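PDB 2W47: lipolytic enzyme, g-d-s-l from Clostridium thermocellum, which is a G-D-S-L lipolytic protein whose family 6 carbohydrate-binding module, an all-beta domain, holds a calcium ion. Local coordinates for residues Y7-A12 with C30-H35; I57-N62 with V123-V128; D11-N16 with Y41-V46; P69-V74 with T113-D118. One frame throughout, in Å; residues are numbered along the deposited sequence.

Contact 1: residues Y7-A12 with C30-H35; sequences YQAEDA and CYVNYH. With CA (calcium ion), chain C; AQA (4-deoxy-beta-L-threo-hex-4-enopyranuronic acid), chain B.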
# COMPACT_ATOMS: atom_id res chain seq x y z
N TYR A 7 6.19 5.50 -4.76
CA TYR A 7 5.80 4.53 -5.78
C TYR A 7 4.35 4.82 -6.11
O TYR A 7 3.44 4.51 -5.32
CB TYR A 7 6.02 3.11 -5.26
CG TYR A 7 7.49 2.81 -5.13
CD1 TYR A 7 8.21 2.26 -6.19
CD2 TYR A 7 8.18 3.14 -3.96
CE1 TYR A 7 9.57 2.02 -6.08
CE2 TYR A 7 9.54 2.90 -3.84
CZ TYR A 7 10.23 2.35 -4.90
OH TYR A 7 11.58 2.11 -4.81
N GLN A 8 4.12 5.46 -7.25
CA GLN A 8 2.79 5.91 -7.60
C GLN A 8 1.88 4.78 -8.07
O GLN A 8 2.35 3.73 -8.50
CB GLN A 8 2.83 7.02 -8.67
CG GLN A 8 2.94 8.44 -8.09
CD GLN A 8 1.68 8.86 -7.36
OE1 GLN A 8 0.64 8.22 -7.50
NE2 GLN A 8 1.77 9.94 -6.58
N ALA A 9 0.58 5.00 -7.97
CA ALA A 9 -0.43 4.00 -8.36
C ALA A 9 -0.17 3.44 -9.76
O ALA A 9 -0.25 2.22 -9.97
CB ALA A 9 -1.83 4.61 -8.27
N GLU A 10 0.14 4.33 -10.70
CA GLU A 10 0.28 3.93 -12.11
C GLU A 10 1.47 2.98 -12.34
O GLU A 10 1.55 2.32 -13.38
CB GLU A 10 0.39 5.16 -13.03
CG GLU A 10 1.74 5.91 -12.90
CD GLU A 10 1.78 7.35 -13.43
OE1 GLU A 10 2.68 8.09 -12.97
OE2 GLU A 10 0.96 7.75 -14.28
N ASP A 11 2.39 2.92 -11.38
CA ASP A 11 3.58 2.08 -11.54
C ASP A 11 3.46 0.71 -10.87
O ASP A 11 4.36 -0.13 -10.96
CB ASP A 11 4.82 2.83 -11.08
CG ASP A 11 5.18 3.97 -12.04
OD1 ASP A 11 5.12 3.76 -13.28
OD2 ASP A 11 5.48 5.07 -11.57
N ALA A 12 2.32 0.49 -10.22
CA ALA A 12 2.04 -0.80 -9.61
C ALA A 12 1.60 -1.81 -10.66
O ALA A 12 1.14 -1.45 -11.74
CB ALA A 12 0.96 -0.64 -8.56
N CYS A 30 -3.38 9.33 -10.66
CA CYS A 30 -4.52 8.49 -10.32
C CYS A 30 -4.25 7.76 -9.01
O CYS A 30 -3.22 7.95 -8.38
CB CYS A 30 -4.78 7.47 -11.44
SG CYS A 30 -3.39 6.36 -11.78
N TYR A 31 -5.20 6.91 -8.63
CA TYR A 31 -5.04 6.03 -7.48
C TYR A 31 -5.67 4.68 -7.82
O TYR A 31 -6.36 4.55 -8.84
CB TYR A 31 -5.69 6.65 -6.23
CG TYR A 31 -7.18 6.88 -6.36
CD1 TYR A 31 -8.09 5.86 -6.04
CD2 TYR A 31 -7.69 8.10 -6.80
CE1 TYR A 31 -9.47 6.06 -6.17
CE2 TYR A 31 -9.06 8.32 -6.91
CZ TYR A 31 -9.94 7.30 -6.59
OH TYR A 31 -11.29 7.50 -6.71
N VAL A 32 -5.41 3.69 -6.97
CA VAL A 32 -5.98 2.35 -7.17
C VAL A 32 -7.29 2.20 -6.42
O VAL A 32 -7.38 2.52 -5.24
CB VAL A 32 -5.02 1.25 -6.68
CG1 VAL A 32 -5.60 -0.12 -7.00
CG2 VAL A 32 -3.66 1.39 -7.33
N ASN A 33 -8.30 1.69 -7.12
CA ASN A 33 -9.56 1.28 -6.51
C ASN A 33 -9.70 -0.22 -6.71
O ASN A 33 -9.81 -0.70 -7.84
CB ASN A 33 -10.71 2.06 -7.16
CG ASN A 33 -12.08 1.54 -6.78
OD1 ASN A 33 -12.24 0.71 -5.88
ND2 ASN A 33 -13.09 2.01 -7.51
N TYR A 34 -9.64 -0.97 -5.61
CA TYR A 34 -9.77 -2.42 -5.63
C TYR A 34 -11.17 -2.82 -6.06
O TYR A 34 -12.14 -2.15 -5.71
CB TYR A 34 -9.54 -2.98 -4.22
CG TYR A 34 -8.10 -3.06 -3.75
CD1 TYR A 34 -7.39 -1.92 -3.38
CD2 TYR A 34 -7.48 -4.30 -3.61
CE1 TYR A 34 -6.09 -2.01 -2.91
CE2 TYR A 34 -6.17 -4.40 -3.14
CZ TYR A 34 -5.48 -3.24 -2.80
OH TYR A 34 -4.18 -3.30 -2.34
N HIS A 35 -11.31 -3.93 -6.78
CA HIS A 35 -12.63 -4.54 -6.93
C HIS A 35 -13.17 -4.85 -5.54
O HIS A 35 -12.40 -5.20 -4.63
CB HIS A 35 -12.54 -5.85 -7.70
CG HIS A 35 -12.28 -5.69 -9.17
ND1 HIS A 35 -12.04 -4.48 -9.77
CD2 HIS A 35 -12.18 -6.62 -10.15
CE1 HIS A 35 -11.83 -4.66 -11.06
NE2 HIS A 35 -11.90 -5.95 -11.32
CA CA C . -12.97 -0.56 -4.20
O6A AQA B . -16.28 0.89 -2.06
C6 AQA B . -15.34 1.36 -2.75
O6B AQA B . -14.24 0.77 -2.90
C5 AQA B . -15.52 2.54 -3.35
O5 AQA B . -16.79 3.21 -3.12
C4 AQA B . -14.54 3.11 -4.10
C3 AQA B . -14.83 4.33 -4.95
O3 AQA B . -13.64 5.08 -5.22
C2 AQA B . -15.83 5.19 -4.19
O2 AQA B . -16.18 6.35 -4.94
C1 AQA B . -17.09 4.38 -3.89
O HOH W 1 -1.08 9.05 -9.24
O HOH W 2 -10.72 0.22 -3.24
O HOH W 3 -14.92 -0.22 -5.47
O HOH W 4 -12.52 -2.17 -2.58
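Ala-9 presses its methyl group against the start of strand 31-34: CB of Ala-9 lies 3.6 Å from CA of Tyr-31 and just as close to the carbonyl oxygen of Cys-30. Alanine suits the place because a single carbon lets the short 3-10 turn 9-11 approach the backbone of the other segment. With CG1 of Val-32 anti to the backbone N (chi1 -176°), its CG2 falls beside that nitrogen and meets CB of Ala-9 at 3.8 Å. Val-32 also packs on Ala-17, Leu-19 and Ile-42, which gives it apolar neighbours on strands 17-20 and 41-48. Cys-30 closes the group with its sulphur, SG sitting 4.2 Å from CB of Ala-9 and reaching CB of Glu-10 as well.

The polar link between the segments runs through a water. It lies 2.6 Å from OE1 of Gln-8 and accepts the N-H of Cys-30, whose N is 2.7 Å from the water oxygen. The same OE1 receives the N-H of Ala-9, and NE2 of Gln-8 is held by Thr-27.

Tyr-31 and Asn-33 belong to the glycan pocket of the family 6 module, so strand 31-34 joins this packing to the binding site. OD1 of Asn-33 binds calcium at 2.2 Å, alongside Tyr-34 O, Asn-36 and three waters. O6B of 4-deoxy-beta-L-threo-hex-4-enopyranuronic acid, 2.3 Å from the calcium, links the protein through the metal to the ligand. The protein and water ligands are neutral, so the carboxylate probably does most to balance the charge; between the segments, direct side-chain contacts are apolar and one water carries the polar link.

Contact 2: residues I57-N62 with V123-V128; sequences IFRYAN and VDYLKV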
# COMPACT_ATOMS: atom_id res chain seq x y z
N ILE A 57 4.81 3.11 3.74
CA ILE A 57 3.62 3.88 4.09
C ILE A 57 2.67 3.96 2.90
O ILE A 57 3.04 4.45 1.83
CB ILE A 57 3.98 5.30 4.58
CG1 ILE A 57 4.86 5.23 5.84
CG2 ILE A 57 2.72 6.12 4.84
CD1 ILE A 57 5.22 6.61 6.44
N PHE A 58 1.45 3.48 3.09
CA PHE A 58 0.41 3.59 2.08
C PHE A 58 -0.41 4.83 2.37
O PHE A 58 -0.89 5.01 3.49
CB PHE A 58 -0.52 2.37 2.12
CG PHE A 58 0.17 1.07 1.86
CD1 PHE A 58 0.27 0.56 0.57
CD2 PHE A 58 0.72 0.33 2.91
CE1 PHE A 58 0.90 -0.66 0.33
CE2 PHE A 58 1.35 -0.89 2.68
CZ PHE A 58 1.44 -1.39 1.39
N ARG A 59 -0.57 5.71 1.39
CA ARG A 59 -1.54 6.78 1.50
C ARG A 59 -2.84 6.25 0.92
O ARG A 59 -2.86 5.80 -0.22
CB ARG A 59 -1.06 8.03 0.77
CG ARG A 59 -2.00 9.23 0.93
CD ARG A 59 -1.36 10.52 0.44
NE ARG A 59 -2.16 11.70 0.79
CZ ARG A 59 -3.04 12.28 -0.02
NH1 ARG A 59 -3.71 13.36 0.39
NH2 ARG A 59 -3.26 11.81 -1.24
N TYR A 60 -3.91 6.30 1.70
CA TYR A 60 -5.13 5.57 1.37
C TYR A 60 -6.39 6.31 1.79
O TYR A 60 -6.33 7.20 2.65
CB TYR A 60 -5.09 4.18 2.02
CG TYR A 60 -5.53 4.19 3.46
CD1 TYR A 60 -6.85 3.88 3.80
CD2 TYR A 60 -4.65 4.52 4.48
CE1 TYR A 60 -7.27 3.90 5.11
CE2 TYR A 60 -5.07 4.54 5.81
CZ TYR A 60 -6.38 4.23 6.10
OH TYR A 60 -6.83 4.26 7.41
N ALA A 61 -7.52 5.94 1.20
CA ALA A 61 -8.81 6.42 1.63
C ALA A 61 -9.74 5.25 1.86
O ALA A 61 -9.67 4.25 1.16
CB ALA A 61 -9.41 7.40 0.62
N ASN A 62 -10.61 5.38 2.85
CA ASN A 62 -11.63 4.37 3.13
C ASN A 62 -12.87 5.10 3.60
O ASN A 62 -13.00 5.48 4.77
CB ASN A 62 -11.13 3.36 4.17
CG ASN A 62 -12.17 2.31 4.50
OD1 ASN A 62 -13.28 2.34 3.96
ND2 ASN A 62 -11.84 1.39 5.41
N VAL A 123 -5.99 3.35 -2.82
CA VAL A 123 -4.56 3.56 -2.50
C VAL A 123 -3.92 4.53 -3.49
O VAL A 123 -3.90 4.29 -4.71
CB VAL A 123 -3.76 2.23 -2.45
CG1 VAL A 123 -2.30 2.51 -2.18
CG2 VAL A 123 -4.33 1.30 -1.37
N ASP A 124 -3.41 5.63 -2.95
CA ASP A 124 -2.82 6.69 -3.75
C ASP A 124 -1.39 6.36 -4.19
O ASP A 124 -1.02 6.55 -5.36
CB ASP A 124 -2.82 7.97 -2.90
CG ASP A 124 -2.40 9.20 -3.67
OD1 ASP A 124 -2.58 9.23 -4.90
OD2 ASP A 124 -1.90 10.14 -3.02
N TYR A 125 -0.60 5.88 -3.24
CA TYR A 125 0.80 5.53 -3.47
C TYR A 125 1.36 4.75 -2.30
O TYR A 125 0.72 4.64 -1.24
CB TYR A 125 1.66 6.78 -3.71
CG TYR A 125 1.73 7.81 -2.60
CD1 TYR A 125 2.35 7.53 -1.38
CD2 TYR A 125 1.25 9.10 -2.81
CE1 TYR A 125 2.45 8.49 -0.38
CE2 TYR A 125 1.35 10.07 -1.81
CZ TYR A 125 1.95 9.75 -0.60
OH TYR A 125 2.06 10.70 0.40
N LEU A 126 2.56 4.21 -2.50
CA LEU A 126 3.37 3.64 -1.45
C LEU A 126 4.62 4.50 -1.34
O LEU A 126 5.30 4.73 -2.33
CB LEU A 126 3.75 2.20 -1.80
CG LEU A 126 4.81 1.52 -0.93
CD1 LEU A 126 4.32 1.28 0.49
CD2 LEU A 126 5.27 0.21 -1.57
N LYS A 127 4.90 4.97 -0.13
CA LYS A 127 6.07 5.78 0.16
C LYS A 127 7.05 4.93 0.95
O LYS A 127 6.67 4.29 1.93
CB LYS A 127 5.64 6.99 0.98
CG LYS A 127 6.77 7.90 1.46
CD LYS A 127 6.18 9.02 2.33
CE LYS A 127 7.23 10.01 2.80
NZ LYS A 127 6.58 11.11 3.55
N VAL A 128 8.31 4.91 0.52
CA VAL A 128 9.32 4.04 1.11
C VAL A 128 10.52 4.89 1.51
O VAL A 128 11.03 5.68 0.72
CB VAL A 128 9.76 2.91 0.13
CG1 VAL A 128 10.80 1.97 0.74
CG2 VAL A 128 8.54 2.11 -0.33
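Arg-59 and Tyr-125 cross with guanidinium and ring planes 20° apart: CB of Arg-59 sits 3.7 Å above one face of the Tyr-125 ring, offset toward the rim, and CD approaches OH of Tyr-125 at 3.4 Å. A long aliphatic stem ending in a charge suits this place, covering the aromatic face and reaching the neighbouring acid. CG is anti to the backbone N (chi1 -177°), the stem is extended, and beside it Asp-124 points the same way. NH2 of Arg-59 forms a salt bridge to OD2 of Asp-124 at 2.8 Å, nearly within the guanidinium plane but from above the carboxylate plane. Each partner has a second tie, NH2 to the carbonyl of Gly-25 and OD2 to Thr-27.

These strands are antiparallel neighbours in the four-stranded sheet of the beta sandwich. Asp-124 and Tyr-125 both face Arg-59, a classic beta bulge: N of Asp-124 bonds to O of Arg-59, and N of Arg-59 to O of Tyr-125. Ile-57 and Lys-127 form a hydrogen-bonded pair.

On the core-facing side, CD1 of Leu-126 stands 3.9 Å above the centre of the Phe-58 ring, a CH-pi contact, while CG1 of Val-123 comes to its edge.

Contact 3: residues D11-N16 with Y41-V46; sequences DAIIYN and YIEWNV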
# COMPACT_ATOMS: atom_id res chain seq x y z
N ASP A 11 2.39 2.92 -11.38
CA ASP A 11 3.58 2.08 -11.54
C ASP A 11 3.46 0.71 -10.87
O ASP A 11 4.36 -0.13 -10.96
CB ASP A 11 4.82 2.83 -11.08
CG ASP A 11 5.18 3.97 -12.04
OD1 ASP A 11 5.12 3.76 -13.28
OD2 ASP A 11 5.48 5.07 -11.57
N ALA A 12 2.32 0.49 -10.22
CA ALA A 12 2.04 -0.80 -9.61
C ALA A 12 1.60 -1.81 -10.66
O ALA A 12 1.14 -1.45 -11.74
CB ALA A 12 0.96 -0.64 -8.56
N ILE A 13 1.75 -3.07 -10.31
CA ILE A 13 1.08 -4.16 -10.99
C ILE A 13 -0.17 -4.42 -10.16
O ILE A 13 -0.09 -4.58 -8.94
CB ILE A 13 1.99 -5.40 -11.04
CG1 ILE A 13 3.21 -5.10 -11.91
CG2 ILE A 13 1.23 -6.65 -11.52
CD1 ILE A 13 4.46 -5.91 -11.57
N ILE A 14 -1.33 -4.40 -10.81
CA ILE A 14 -2.58 -4.54 -10.08
C ILE A 14 -3.39 -5.71 -10.61
O ILE A 14 -3.33 -6.05 -11.81
CB ILE A 14 -3.39 -3.21 -10.04
CG1 ILE A 14 -3.93 -2.84 -11.43
CG2 ILE A 14 -2.54 -2.09 -9.43
CD1 ILE A 14 -4.69 -1.52 -11.46
N TYR A 15 -4.16 -6.32 -9.72
CA TYR A 15 -4.98 -7.47 -10.05
C TYR A 15 -6.33 -7.30 -9.39
O TYR A 15 -6.41 -7.05 -8.19
CB TYR A 15 -4.32 -8.75 -9.54
CG TYR A 15 -5.22 -9.96 -9.58
CD1 TYR A 15 -5.48 -10.61 -10.78
CD2 TYR A 15 -5.79 -10.47 -8.41
CE1 TYR A 15 -6.31 -11.73 -10.82
CE2 TYR A 15 -6.62 -11.59 -8.44
CZ TYR A 15 -6.87 -12.21 -9.65
OH TYR A 15 -7.70 -13.32 -9.66
N ASN A 16 -7.40 -7.43 -10.16
CA ASN A 16 -8.75 -7.20 -9.64
C ASN A 16 -8.85 -5.87 -8.89
O ASN A 16 -9.35 -5.76 -7.76
CB ASN A 16 -9.24 -8.40 -8.81
CG ASN A 16 -9.72 -9.52 -9.69
OD1 ASN A 16 -9.99 -9.32 -10.87
ND2 ASN A 16 -9.85 -10.71 -9.12
N TYR A 41 -5.21 -7.19 -5.54
CA TYR A 41 -3.94 -6.75 -4.99
C TYR A 41 -3.26 -5.67 -5.78
O TYR A 41 -3.55 -5.47 -6.96
CB TYR A 41 -2.97 -7.92 -4.75
CG TYR A 41 -2.45 -8.66 -5.98
CD1 TYR A 41 -1.44 -8.11 -6.78
CD2 TYR A 41 -2.92 -9.93 -6.29
CE1 TYR A 41 -0.94 -8.81 -7.90
CE2 TYR A 41 -2.43 -10.64 -7.38
CZ TYR A 41 -1.45 -10.08 -8.18
OH TYR A 41 -0.99 -10.80 -9.27
N ILE A 42 -2.35 -4.98 -5.11
CA ILE A 42 -1.44 -4.03 -5.73
C ILE A 42 -0.02 -4.45 -5.35
O ILE A 42 0.25 -4.82 -4.21
CB ILE A 42 -1.70 -2.57 -5.28
CG1 ILE A 42 -1.40 -2.39 -3.78
CG2 ILE A 42 -3.12 -2.16 -5.64
CD1 ILE A 42 -1.80 -1.04 -3.22
N GLU A 43 0.87 -4.41 -6.33
CA GLU A 43 2.24 -4.86 -6.14
C GLU A 43 3.20 -3.86 -6.74
O GLU A 43 3.02 -3.42 -7.87
CB GLU A 43 2.41 -6.22 -6.81
CG GLU A 43 3.79 -6.82 -6.67
CD GLU A 43 3.81 -8.22 -7.21
OE1 GLU A 43 3.35 -9.14 -6.50
OE2 GLU A 43 4.31 -8.42 -8.34
N TRP A 44 4.24 -3.53 -5.99
CA TRP A 44 5.30 -2.68 -6.50
C TRP A 44 6.64 -3.37 -6.41
O TRP A 44 6.90 -4.15 -5.49
CB TRP A 44 5.39 -1.39 -5.70
CG TRP A 44 4.39 -0.33 -6.02
CD1 TRP A 44 4.42 0.56 -7.05
CD2 TRP A 44 3.24 0.01 -5.23
NE1 TRP A 44 3.35 1.42 -6.97
CE2 TRP A 44 2.61 1.10 -5.86
CE3 TRP A 44 2.68 -0.52 -4.06
CZ2 TRP A 44 1.46 1.69 -5.36
CZ3 TRP A 44 1.53 0.07 -3.57
CH2 TRP A 44 0.93 1.15 -4.22
N ASN A 45 7.49 -3.06 -7.39
CA ASN A 45 8.90 -3.42 -7.34
C ASN A 45 9.67 -2.29 -6.69
O ASN A 45 9.88 -1.23 -7.28
CB ASN A 45 9.40 -3.72 -8.75
CG ASN A 45 8.88 -5.02 -9.29
OD1 ASN A 45 8.94 -6.05 -8.63
ND2 ASN A 45 8.36 -4.98 -10.52
N VAL A 46 10.06 -2.52 -5.44
CA VAL A 46 10.64 -1.48 -4.60
C VAL A 46 12.14 -1.68 -4.45
O VAL A 46 12.59 -2.77 -4.09
CB VAL A 46 9.94 -1.46 -3.22
CG1 VAL A 46 10.64 -0.50 -2.24
CG2 VAL A 46 8.50 -1.04 -3.38
O HOH W 5 6.45 -1.27 -9.44
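Tyr-15 lays its CB over one face of the Tyr-41 ring, 3.4 Å above the plane and offset toward the rim, as a CH-pi contact. The two rings are turned 28° from parallel and slid apart, so they barely overlap; CD2 of Tyr-15 reaches CE2 of Tyr-41 at 3.5 Å. CG of Tyr-41 stands between the backbone N and the carbonyl carbon (chi1 66°); the end of the ring comes close to Tyr-15. At the other end Ala-12 places its methyl over one face of Trp-44, CB lying 3.7 Å from the centroid of the five-membered ring. The small methyl lets the backbone come close enough for CB to rest on the indole face. Between them Ile-13 and Glu-43 lie side by side, CD1 of Ile-13 being 4.1 Å from OE2 of Glu-43.

Strand 13-15 is an outermost strand of the five-stranded antiparallel sheet in this beta sandwich, paired with strand 41-48. Two hydrogen-bonded pairs, Ile-13 with Glu-43 and Tyr-15 with Tyr-41, carry four backbone bonds. Beyond the paired residues a water takes over, accepting from N of Asn-45 at 2.9 Å and donating to O of Asp-11 at 2.8 Å.

In the next shell, Arg-111 of strand 106-114 forms a salt bridge with OE1 of Glu-43 and a cation-pi contact with Tyr-41, contacting two side chains on the face that also bears Ile-13 and Tyr-15. The indole of Trp-44 is fixed by its NE1 bond to the carbonyl of Gln-8, and it packs against Leu-126 of the facing sheet.

Contact 4: residues P69-V74 with T113-D118; sequences PMRITV and TAIASD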
# COMPACT_ATOMS: atom_id res chain seq x y z
N PRO A 69 -8.85 -4.66 5.82
CA PRO A 69 -7.53 -5.18 6.12
C PRO A 69 -6.87 -5.80 4.89
O PRO A 69 -7.55 -6.31 3.99
CB PRO A 69 -7.80 -6.23 7.21
CG PRO A 69 -9.19 -6.70 6.91
CD PRO A 69 -9.92 -5.47 6.45
N MET A 70 -5.54 -5.75 4.87
CA MET A 70 -4.79 -6.33 3.76
C MET A 70 -3.61 -7.13 4.26
O MET A 70 -2.99 -6.80 5.27
CB MET A 70 -4.32 -5.27 2.77
CG MET A 70 -5.45 -4.46 2.18
SD MET A 70 -5.07 -3.79 0.56
CE MET A 70 -4.11 -2.34 0.99
N ARG A 71 -3.32 -8.21 3.53
CA ARG A 71 -2.18 -9.07 3.79
C ARG A 71 -0.98 -8.49 3.04
O ARG A 71 -1.04 -8.31 1.82
CB ARG A 71 -2.51 -10.47 3.27
CG ARG A 71 -1.68 -11.60 3.86
CD ARG A 71 -2.10 -12.96 3.28
NE ARG A 71 -3.51 -13.25 3.51
CZ ARG A 71 -4.46 -13.16 2.58
NH1 ARG A 71 -5.72 -13.45 2.90
NH2 ARG A 71 -4.17 -12.79 1.34
N ILE A 72 0.08 -8.19 3.76
CA ILE A 72 1.27 -7.60 3.17
C ILE A 72 2.37 -8.63 3.04
O ILE A 72 2.74 -9.28 4.02
CB ILE A 72 1.79 -6.39 3.99
CG1 ILE A 72 0.63 -5.47 4.41
CG2 ILE A 72 2.88 -5.64 3.21
CD1 ILE A 72 -0.22 -4.92 3.26
N THR A 73 2.88 -8.76 1.83
CA THR A 73 3.97 -9.68 1.56
C THR A 73 5.18 -8.95 0.97
O THR A 73 5.03 -7.98 0.23
CB THR A 73 3.56 -10.84 0.62
OG1 THR A 73 2.98 -10.30 -0.59
CG2 THR A 73 2.55 -11.75 1.28
N VAL A 74 6.37 -9.41 1.35
CA VAL A 74 7.62 -8.94 0.76
C VAL A 74 8.28 -10.17 0.16
O VAL A 74 8.61 -11.12 0.88
CB VAL A 74 8.55 -8.29 1.80
CG1 VAL A 74 9.91 -7.94 1.19
CG2 VAL A 74 7.90 -7.05 2.38
N THR A 113 -2.68 -7.36 -0.45
CA THR A 113 -3.79 -8.16 -0.94
C THR A 113 -5.01 -7.97 -0.06
O THR A 113 -4.92 -8.10 1.17
CB THR A 113 -3.41 -9.65 -0.97
OG1 THR A 113 -2.27 -9.82 -1.82
CG2 THR A 113 -4.52 -10.51 -1.53
N ALA A 114 -6.15 -7.69 -0.67
CA ALA A 114 -7.40 -7.50 0.07
C ALA A 114 -7.87 -8.81 0.69
O ALA A 114 -7.95 -9.83 0.01
CB ALA A 114 -8.47 -6.93 -0.83
N ILE A 115 -8.18 -8.76 1.99
CA ILE A 115 -8.63 -9.93 2.73
C ILE A 115 -10.15 -10.12 2.70
O ILE A 115 -10.63 -11.24 2.52
CB ILE A 115 -8.14 -9.87 4.19
CG1 ILE A 115 -6.62 -10.02 4.26
CG2 ILE A 115 -8.80 -10.96 5.03
CD1 ILE A 115 -6.02 -9.59 5.57
N ALA A 116 -10.89 -9.03 2.89
CA ALA A 116 -12.34 -9.13 3.09
C ALA A 116 -13.11 -8.79 1.83
O ALA A 116 -12.54 -8.31 0.85
CB ALA A 116 -12.77 -8.27 4.29
N SER A 117 -14.42 -9.03 1.87
CA SER A 117 -15.24 -9.06 0.66
C SER A 117 -15.55 -7.69 0.06
O SER A 117 -16.03 -7.62 -1.07
CB SER A 117 -16.54 -9.83 0.91
OG SER A 117 -16.24 -11.14 1.33
N ASP A 118 -15.29 -6.62 0.80
CA ASP A 118 -15.47 -5.29 0.24
C ASP A 118 -14.18 -4.78 -0.41
O ASP A 118 -14.13 -3.65 -0.88
CB ASP A 118 -15.97 -4.30 1.30
CG ASP A 118 -16.89 -3.22 0.73
OD1 ASP A 118 -17.44 -3.40 -0.38
OD2 ASP A 118 -17.06 -2.20 1.42
O HOH W 6 -10.08 -6.22 2.95
O HOH W 7 -0.01 -9.83 -0.27
O HOH W 8 -7.21 -12.56 0.37
O HOH W 9 -9.10 -13.47 2.29
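Arg-71 turns one face of its guanidinium to Ile-115, whose CG1 lies 3.8 Å above the plane, offset toward the rim, the two side chains crossing at about a right angle. In the plane, at the edge, are two waters. One accepts from NH1 of Arg-71 at 3.1 Å and donates to O of Ala-114; the other is held weakly by NH1 and donates to O of Ile-115. NH2 comes obliquely to CG2 of Thr-113, at 3.7 Å. In the modelled conformer the chain bends at chi3 (-58°). Since Arg-71 has a second conformer, these guanidinium contacts are doubtful for part of the molecules. A long, flexible arginine suits such a partly exposed position, where the guanidinium can rest on Ile-115 while its N-H groups meet water.

The backbone gives a firmer grip. Arg-71 and Thr-113 form a hydrogen-bonded antiparallel pair, with N of Arg-71 2.9 Å from O of Thr-113 and the return bond at 3.0 Å from N of Thr-113 to O of Arg-71. Pro-69 has no N-H to offer, yet its carbonyl accepts N-H of Ile-115 at 3.2 Å, and a further water joins that carbonyl to N of Ala-116. The Pro-69 ring also touches the isoleucine, CB of Pro-69 being 4.1 Å from CD1 of Ile-115.

Met-70, on the buried face with Ala-114, reaches Tyr-34, Phe-85 and Pro-121. In the five-stranded sheet of the beta sandwich, strand 70-74 lies between 106-114 and 77-83, and strand 106-114 has 41-48 on its other side.

From the N terminus, contacts 1 and 3 open together, sharing Asp-11 and Ala-12. Residues 30-35 close contact 1 before 41-46 close contact 3, so the two loops overlap and cross. Strand 41-48 leads to strand 52-61, where contact 2 opens; it closes only at 123-128, and contact 4 is nested wholly inside that long loop. Contact 2 lies in the four-stranded sheet, which contact 1 joins through the backbone pairing of Tyr-7 with Leu-126. Contacts 3 and 4 belong to the five-stranded sheet, where their inner strands, 41-48 and 106-114, are neighbours. Ile-42 against Val-123 helps pack the two sheets together.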